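Local coordinates for protein mediator of RNA polymerase II transcription subunit 18 (Schizosaccharomyces pombe, PDB 3C0T) that serves as a subunit of the Mediator complex, the coactivator that bridges gene-specific regulatory proteins and the RNA polymerase II transcription machinery, at residues M1-S12 with Q163-A174. Sequence-based numbering, arbitrary orientation.
Sequences MQELYLLGVVPS and QPWILHVYTHVA
E3 and H172 face each other as a non-hydrogen-bonded pair where strands 2-10 and 165-173 run antiparallel in the curled sheet of the Med18 fold, and their side chains lie alongside one another. With CG anti to the backbone N (chi1 177°) and the chain extended beyond it, E3 carries its carboxylate past the imidazole: OE1 comes 3.0 Å from H172 CE1. Its other oxygen, OE2, lies in the plane of the H168 ring, at its edge, 3.3 Å from NE2, and forms a salt bridge with R97 on strand 95-104. A long acid suits this place because it spans both histidines and still meets the arginine; a leucine here would probably deprive R97 of this salt bridge and leave the edge of H168 without its carboxylate neighbour. The flexible thioether of M1 lays its CE methyl over one face of H172, 4.1 Å from the ring centroid, in a CH-pi contact. The CB of Y5 touches the edge of H168, one face of which is covered by Y170 CD1. Toward the other end of this face, V9 CG2 lies 3.4 Å from P164 CB, and L7, V9 and P164 pack on the chain of another protein. The opposite face is largely apolar: branched side chains fill it, L4 CD1 meeting V173 CG2 at 3.6 Å beneath helix 179-196 and V10 CG2 packing on L167. Ten backbone hydrogen bonds join the chain's first strand to its last. H172 ND1 is buried without a partner, whereas the buried carboxylate of E3 has the R97 guanidinium, which would probably favour its ionised form.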
ATOM      1  N   MET A   1      -0.071 -13.316   9.627  1.00 59.69           N
ATOM      2  CA  MET A   1       0.086 -11.960  10.224  1.00 60.07           C
ATOM      3  C   MET A   1      -1.205 -11.180   9.996  1.00 58.47           C
ATOM      4  O   MET A   1      -1.840 -11.300   8.950  1.00 58.29           O
ATOM      5  CB  MET A   1       1.284 -11.249   9.586  1.00 62.36           C
ATOM      6  CG  MET A   1       1.591  -9.870  10.135  1.00 64.90           C
ATOM      7  SD  MET A   1       3.227  -9.261   9.604  1.00 68.21           S
ATOM      8  CE  MET A   1       2.941  -8.950   7.857  1.00 68.89           C
ATOM      9  N   GLN A   2      -1.593 -10.387  10.987  1.00 56.65           N
ATOM     10  CA  GLN A   2      -2.829  -9.622  10.916  1.00 55.15           C
ATOM     11  C   GLN A   2      -2.560  -8.126  10.803  1.00 53.48           C
ATOM     12  O   GLN A   2      -1.793  -7.563  11.587  1.00 51.57           O
ATOM     13  CB  GLN A   2      -3.661  -9.899  12.172  1.00 57.76           C
ATOM     14  CG  GLN A   2      -5.145 -10.125  11.942  1.00 64.11           C
ATOM     15  CD  GLN A   2      -5.432 -11.382  11.148  1.00 64.92           C
ATOM     16  OE1 GLN A   2      -4.880 -12.438  11.429  1.00 68.15           O
ATOM     17  NE2 GLN A   2      -6.307 -11.274  10.153  1.00 68.46           N
ATOM     18  N   GLU A   3      -3.185  -7.481   9.822  1.00 51.77           N
ATOM     19  CA  GLU A   3      -3.021  -6.044   9.653  1.00 50.50           C
ATOM     20  C   GLU A   3      -4.294  -5.308  10.065  1.00 48.42           C
ATOM     21  O   GLU A   3      -5.362  -5.541   9.495  1.00 46.72           O
ATOM     22  CB  GLU A   3      -2.687  -5.688   8.194  1.00 49.25           C
ATOM     23  CG  GLU A   3      -2.570  -4.175   7.962  1.00 52.15           C
ATOM     24  CD  GLU A   3      -2.161  -3.805   6.540  1.00 55.64           C
ATOM     25  OE1 GLU A   3      -1.069  -4.217   6.103  1.00 57.10           O
ATOM     26  OE2 GLU A   3      -2.932  -3.098   5.858  1.00 57.45           O
ATOM     27  N   LEU A   4      -4.184  -4.440  11.066  1.00 46.60           N
ATOM     28  CA  LEU A   4      -5.327  -3.641  11.506  1.00 47.89           C
ATOM     29  C   LEU A   4      -5.074  -2.273  10.861  1.00 48.73           C
ATOM     30  O   LEU A   4      -3.947  -1.766  10.897  1.00 48.26           O
ATOM     31  CB  LEU A   4      -5.373  -3.543  13.037  1.00 46.20           C
ATOM     32  CG  LEU A   4      -5.591  -4.883  13.759  1.00 49.04           C
ATOM     33  CD1 LEU A   4      -4.268  -5.657  13.814  1.00 45.32           C
ATOM     34  CD2 LEU A   4      -6.112  -4.637  15.180  1.00 46.90           C
ATOM     35  N   TYR A   5      -6.102  -1.669  10.273  1.00 48.18           N
ATOM     36  CA  TYR A   5      -5.872  -0.412   9.578  1.00 48.53           C
ATOM     37  C   TYR A   5      -7.061   0.524   9.473  1.00 48.69           C
ATOM     38  O   TYR A   5      -8.186   0.174   9.806  1.00 49.34           O
ATOM     39  CB  TYR A   5      -5.403  -0.734   8.161  1.00 46.83           C
ATOM     40  CG  TYR A   5      -6.500  -1.396   7.357  1.00 46.48           C
ATOM     41  CD1 TYR A   5      -7.399  -0.631   6.608  1.00 45.89           C
ATOM     42  CD2 TYR A   5      -6.693  -2.780   7.408  1.00 46.62           C
ATOM     43  CE1 TYR A   5      -8.466  -1.223   5.937  1.00 45.67           C
ATOM     44  CE2 TYR A   5      -7.760  -3.390   6.736  1.00 45.03           C
ATOM     45  CZ  TYR A   5      -8.643  -2.603   6.007  1.00 47.00           C
ATOM     46  OH  TYR A   5      -9.718  -3.180   5.369  1.00 45.60           O
ATOM     47  N   LEU A   6      -6.779   1.718   8.965  1.00 49.36           N
ATOM     48  CA  LEU A   6      -7.779   2.752   8.730  1.00 49.23           C
ATOM     49  C   LEU A   6      -7.348   3.423   7.442  1.00 48.70           C
ATOM     50  O   LEU A   6      -6.149   3.552   7.178  1.00 50.05           O
ATOM     51  CB  LEU A   6      -7.800   3.774   9.868  1.00 48.63           C
ATOM     52  CG  LEU A   6      -8.381   3.270  11.190  1.00 49.77           C
ATOM     53  CD1 LEU A   6      -8.260   4.354  12.251  1.00 49.24           C
ATOM     54  CD2 LEU A   6      -9.843   2.874  10.984  1.00 50.30           C
ATOM     55  N   LEU A   7      -8.315   3.831   6.634  1.00 47.93           N
ATOM     56  CA  LEU A   7      -8.011   4.477   5.370  1.00 47.92           C
ATOM     57  C   LEU A   7      -8.699   5.831   5.246  1.00 49.26           C
ATOM     58  O   LEU A   7      -9.782   6.050   5.791  1.00 48.97           O
ATOM     59  CB  LEU A   7      -8.428   3.578   4.204  1.00 49.18           C
ATOM     60  CG  LEU A   7      -7.482   2.446   3.792  1.00 51.20           C
ATOM     61  CD1 LEU A   7      -8.164   1.586   2.754  1.00 52.61           C
ATOM     62  CD2 LEU A   7      -6.194   3.016   3.223  1.00 50.01           C
ATOM     63  N   GLY A   8      -8.044   6.736   4.526  1.00 48.70           N
ATOM     64  CA  GLY A   8      -8.573   8.069   4.313  1.00 47.74           C
ATOM     65  C   GLY A   8      -8.043   8.615   3.000  1.00 48.80           C
ATOM     66  O   GLY A   8      -7.074   8.088   2.441  1.00 48.04           O
ATOM     67  N   VAL A   9      -8.665   9.674   2.500  1.00 48.63           N
ATOM     68  CA  VAL A   9      -8.233  10.262   1.243  1.00 49.89           C
ATOM     69  C   VAL A   9      -7.932  11.748   1.465  1.00 51.05           C
ATOM     70  O   VAL A   9      -8.650  12.435   2.190  1.00 51.33           O
ATOM     71  CB  VAL A   9      -9.333  10.065   0.155  1.00 49.61           C
ATOM     72  CG1 VAL A   9     -10.398  11.145   0.273  1.00 47.69           C
ATOM     73  CG2 VAL A   9      -8.715  10.048  -1.216  1.00 50.17           C
ATOM     74  N   VAL A  10      -6.852  12.230   0.860  1.00 52.67           N
ATOM     75  CA  VAL A  10      -6.444  13.628   0.991  1.00 52.83           C
ATOM     76  C   VAL A  10      -6.371  14.270  -0.386  1.00 53.25           C
ATOM     77  O   VAL A  10      -5.541  13.889  -1.205  1.00 54.20           O
ATOM     78  CB  VAL A  10      -5.045  13.748   1.639  1.00 53.56           C
ATOM     79  CG1 VAL A  10      -4.567  15.195   1.608  1.00 52.83           C
ATOM     80  CG2 VAL A  10      -5.090  13.236   3.070  1.00 55.66           C
ATOM     81  N   PRO A  11      -7.242  15.254  -0.662  1.00 53.84           N
ATOM     82  CA  PRO A  11      -7.259  15.946  -1.957  1.00 53.14           C
ATOM     83  C   PRO A  11      -5.908  16.595  -2.230  1.00 51.78           C
ATOM     84  O   PRO A  11      -5.247  17.080  -1.317  1.00 51.45           O
ATOM     85  CB  PRO A  11      -8.362  16.989  -1.779  1.00 54.45           C
ATOM     86  CG  PRO A  11      -9.285  16.338  -0.791  1.00 55.68           C
ATOM     87  CD  PRO A  11      -8.324  15.748   0.208  1.00 53.38           C
ATOM     88  N   SER A  12      -5.501  16.611  -3.491  1.00 52.05           N
ATOM     89  CA  SER A  12      -4.225  17.199  -3.866  1.00 54.18           C
ATOM     90  C   SER A  12      -4.039  18.638  -3.364  1.00 54.75           C
ATOM     91  O   SER A  12      -2.931  19.039  -2.989  1.00 54.39           O
ATOM     92  CB  SER A  12      -4.074  17.157  -5.388  1.00 54.68           C
ATOM     93  OG  SER A  12      -2.750  17.487  -5.751  1.00 61.43           O
ATOM     94  N   GLN A 163      -5.809  13.131  -9.045  1.00 64.03           N
ATOM     95  CA  GLN A 163      -5.647  12.021  -8.122  1.00 59.08           C
ATOM     96  C   GLN A 163      -5.397  12.438  -6.680  1.00 52.87           C
ATOM     97  O   GLN A 163      -4.468  13.191  -6.397  1.00 51.44           O
ATOM     98  CB  GLN A 163      -4.482  11.166  -8.600  1.00 60.07           C
ATOM     99  CG  GLN A 163      -4.410   9.806  -7.981  1.00 61.56           C
ATOM    100  CD  GLN A 163      -3.345   8.966  -8.636  1.00 60.44           C
ATOM    101  OE1 GLN A 163      -3.352   8.792  -9.849  1.00 59.60           O
ATOM    102  NE2 GLN A 163      -2.419   8.446  -7.841  1.00 61.75           N
ATOM    103  N   PRO A 164      -6.230  11.958  -5.747  1.00 47.69           N
ATOM    104  CA  PRO A 164      -6.028  12.319  -4.342  1.00 46.95           C
ATOM    105  C   PRO A 164      -4.910  11.452  -3.752  1.00 45.55           C
ATOM    106  O   PRO A 164      -4.528  10.431  -4.340  1.00 43.16           O
ATOM    107  CB  PRO A 164      -7.373  11.989  -3.711  1.00 45.55           C
ATOM    108  CG  PRO A 164      -7.781  10.765  -4.481  1.00 47.07           C
ATOM    109  CD  PRO A 164      -7.458  11.161  -5.908  1.00 46.49           C
ATOM    110  N   TRP A 165      -4.371  11.872  -2.611  1.00 43.86           N
ATOM    111  CA  TRP A 165      -3.345  11.091  -1.937  1.00 42.67           C
ATOM    112  C   TRP A 165      -4.114  10.164  -1.014  1.00 43.10           C
ATOM    113  O   TRP A 165      -5.178  10.531  -0.505  1.00 42.48           O
ATOM    114  CB  TRP A 165      -2.428  11.976  -1.107  1.00 42.63           C
ATOM    115  CG  TRP A 165      -1.479  12.788  -1.922  1.00 44.11           C
ATOM    116  CD1 TRP A 165      -1.757  13.939  -2.597  1.00 43.63           C
ATOM    117  CD2 TRP A 165      -0.092  12.507  -2.156  1.00 42.72           C
ATOM    118  NE1 TRP A 165      -0.629  14.398  -3.239  1.00 43.79           N
ATOM    119  CE2 TRP A 165       0.407  13.539  -2.987  1.00 44.33           C
ATOM    120  CE3 TRP A 165       0.776  11.488  -1.747  1.00 41.20           C
ATOM    121  CZ2 TRP A 165       1.742  13.583  -3.416  1.00 42.76           C
ATOM    122  CZ3 TRP A 165       2.111  11.531  -2.174  1.00 44.64           C
ATOM    123  CH2 TRP A 165       2.576  12.574  -3.002  1.00 43.43           C
ATOM    124  N   ILE A 166      -3.595   8.963  -0.811  1.00 41.53           N
ATOM    125  CA  ILE A 166      -4.254   8.007   0.064  1.00 40.76           C
ATOM    126  C   ILE A 166      -3.557   8.010   1.413  1.00 42.80           C
ATOM    127  O   ILE A 166      -2.323   8.005   1.482  1.00 42.09           O
ATOM    128  CB  ILE A 166      -4.218   6.582  -0.538  1.00 39.00           C
ATOM    129  CG1 ILE A 166      -5.062   6.542  -1.813  1.00 38.15           C
ATOM    130  CG2 ILE A 166      -4.736   5.553   0.478  1.00 38.00           C
ATOM    131  CD1 ILE A 166      -5.051   5.204  -2.513  1.00 39.24           C
ATOM    132  N   LEU A 167      -4.352   8.044   2.480  1.00 43.39           N
ATOM    133  CA  LEU A 167      -3.828   8.026   3.842  1.00 44.87           C
ATOM    134  C   LEU A 167      -4.136   6.649   4.406  1.00 44.42           C
ATOM    135  O   LEU A 167      -5.300   6.320   4.629  1.00 45.67           O
ATOM    136  CB  LEU A 167      -4.511   9.085   4.711  1.00 46.70           C
ATOM    137  CG  LEU A 167      -3.634  10.170   5.351  1.00 50.25           C
ATOM    138  CD1 LEU A 167      -4.440  10.875   6.421  1.00 51.50           C
ATOM    139  CD2 LEU A 167      -2.388   9.578   5.981  1.00 48.99           C
ATOM    140  N   HIS A 168      -3.098   5.851   4.639  1.00 43.64           N
ATOM    141  CA  HIS A 168      -3.264   4.497   5.163  1.00 43.67           C
ATOM    142  C   HIS A 168      -2.586   4.359   6.525  1.00 43.67           C
ATOM    143  O   HIS A 168      -1.367   4.512   6.641  1.00 43.30           O
ATOM    144  CB  HIS A 168      -2.662   3.492   4.173  1.00 44.74           C
ATOM    145  CG  HIS A 168      -2.846   2.056   4.562  1.00 48.36           C
ATOM    146  ND1 HIS A 168      -2.319   1.016   3.828  1.00 49.27           N
ATOM    147  CD2 HIS A 168      -3.495   1.486   5.604  1.00 49.21           C
ATOM    148  CE1 HIS A 168      -2.635  -0.132   4.400  1.00 47.15           C
ATOM    149  NE2 HIS A 168      -3.347   0.125   5.480  1.00 48.61           N
ATOM    150  N   VAL A 169      -3.380   4.080   7.556  1.00 42.90           N
ATOM    151  CA  VAL A 169      -2.848   3.913   8.904  1.00 43.34           C
ATOM    152  C   VAL A 169      -2.964   2.438   9.269  1.00 43.96           C
ATOM    153  O   VAL A 169      -4.037   1.843   9.137  1.00 46.40           O
ATOM    154  CB  VAL A 169      -3.633   4.756   9.933  1.00 42.96           C
ATOM    155  CG1 VAL A 169      -2.964   4.658  11.303  1.00 40.29           C
ATOM    156  CG2 VAL A 169      -3.690   6.214   9.471  1.00 43.96           C
ATOM    157  N   TYR A 170      -1.870   1.846   9.731  1.00 42.25           N
ATOM    158  CA  TYR A 170      -1.901   0.432  10.055  1.00 44.78           C
ATOM    159  C   TYR A 170      -0.864  -0.010  11.069  1.00 46.47           C
ATOM    160  O   TYR A 170       0.068   0.722  11.403  1.00 45.08           O
ATOM    161  CB  TYR A 170      -1.694  -0.402   8.782  1.00 44.95           C
ATOM    162  CG  TYR A 170      -0.344  -0.175   8.120  1.00 46.66           C
ATOM    163  CD1 TYR A 170      -0.131   0.910   7.268  1.00 47.14           C
ATOM    164  CD2 TYR A 170       0.737  -1.018   8.389  1.00 47.29           C
ATOM    165  CE1 TYR A 170       1.129   1.153   6.702  1.00 47.82           C
ATOM    166  CE2 TYR A 170       1.997  -0.781   7.835  1.00 45.55           C
ATOM    167  CZ  TYR A 170       2.186   0.309   6.994  1.00 48.69           C
ATOM    168  OH  TYR A 170       3.444   0.573   6.474  1.00 50.64           O
ATOM    169  N   THR A 171      -1.057  -1.230  11.553  1.00 46.26           N
ATOM    170  CA  THR A 171      -0.140  -1.852  12.478  1.00 48.45           C
ATOM    171  C   THR A 171      -0.299  -3.350  12.265  1.00 50.22           C
ATOM    172  O   THR A 171      -1.355  -3.812  11.827  1.00 50.19           O
ATOM    173  CB  THR A 171      -0.438  -1.479  13.935  1.00 49.33           C
ATOM    174  OG1 THR A 171       0.615  -1.992  14.759  1.00 51.87           O
ATOM    175  CG2 THR A 171      -1.772  -2.049  14.390  1.00 48.96           C
ATOM    176  N   HIS A 172       0.756  -4.105  12.545  1.00 51.65           N
ATOM    177  CA  HIS A 172       0.719  -5.548  12.359  1.00 55.02           C
ATOM    178  C   HIS A 172       0.786  -6.322  13.674  1.00 56.72           C
ATOM    179  O   HIS A 172       1.525  -5.954  14.593  1.00 57.00           O
ATOM    180  CB  HIS A 172       1.882  -5.998  11.471  1.00 53.98           C
ATOM    181  CG  HIS A 172       1.803  -5.499  10.064  1.00 56.82           C
ATOM    182  ND1 HIS A 172       0.765  -5.823   9.215  1.00 57.81           N
ATOM    183  CD2 HIS A 172       2.644  -4.714   9.347  1.00 57.18           C
ATOM    184  CE1 HIS A 172       0.972  -5.261   8.037  1.00 55.72           C
ATOM    185  NE2 HIS A 172       2.103  -4.583   8.091  1.00 55.91           N
ATOM    186  N   VAL A 173       0.007  -7.397  13.748  1.00 57.62           N
ATOM    187  CA  VAL A 173      -0.017  -8.271  14.914  1.00 58.77           C
ATOM    188  C   VAL A 173       0.345  -9.670  14.420  1.00 60.34           C
ATOM    189  O   VAL A 173      -0.391 -10.278  13.639  1.00 59.56           O
ATOM    190  CB  VAL A 173      -1.409  -8.300  15.574  1.00 59.96           C
ATOM    191  CG1 VAL A 173      -1.403  -9.277  16.745  1.00 58.60           C
ATOM    192  CG2 VAL A 173      -1.786  -6.896  16.058  1.00 57.54           C
ATOM    193  N   ALA A 174       1.494 -10.167  14.866  1.00 62.97           N
ATOM    194  CA  ALA A 174       1.995 -11.484  14.459  1.00 65.83           C
ATOM    195  C   ALA A 174       1.022 -12.643  14.661  1.00 67.06           C
ATOM    196  O   ALA A 174       0.771 -13.421  13.739  1.00 67.83           O
ATOM    197  CB  ALA A 174       3.303 -11.782  15.188  1.00 65.03           C
TER
HETATM  198  O   HOH W   1      -0.069  17.336  -4.929  1.00 60.67           O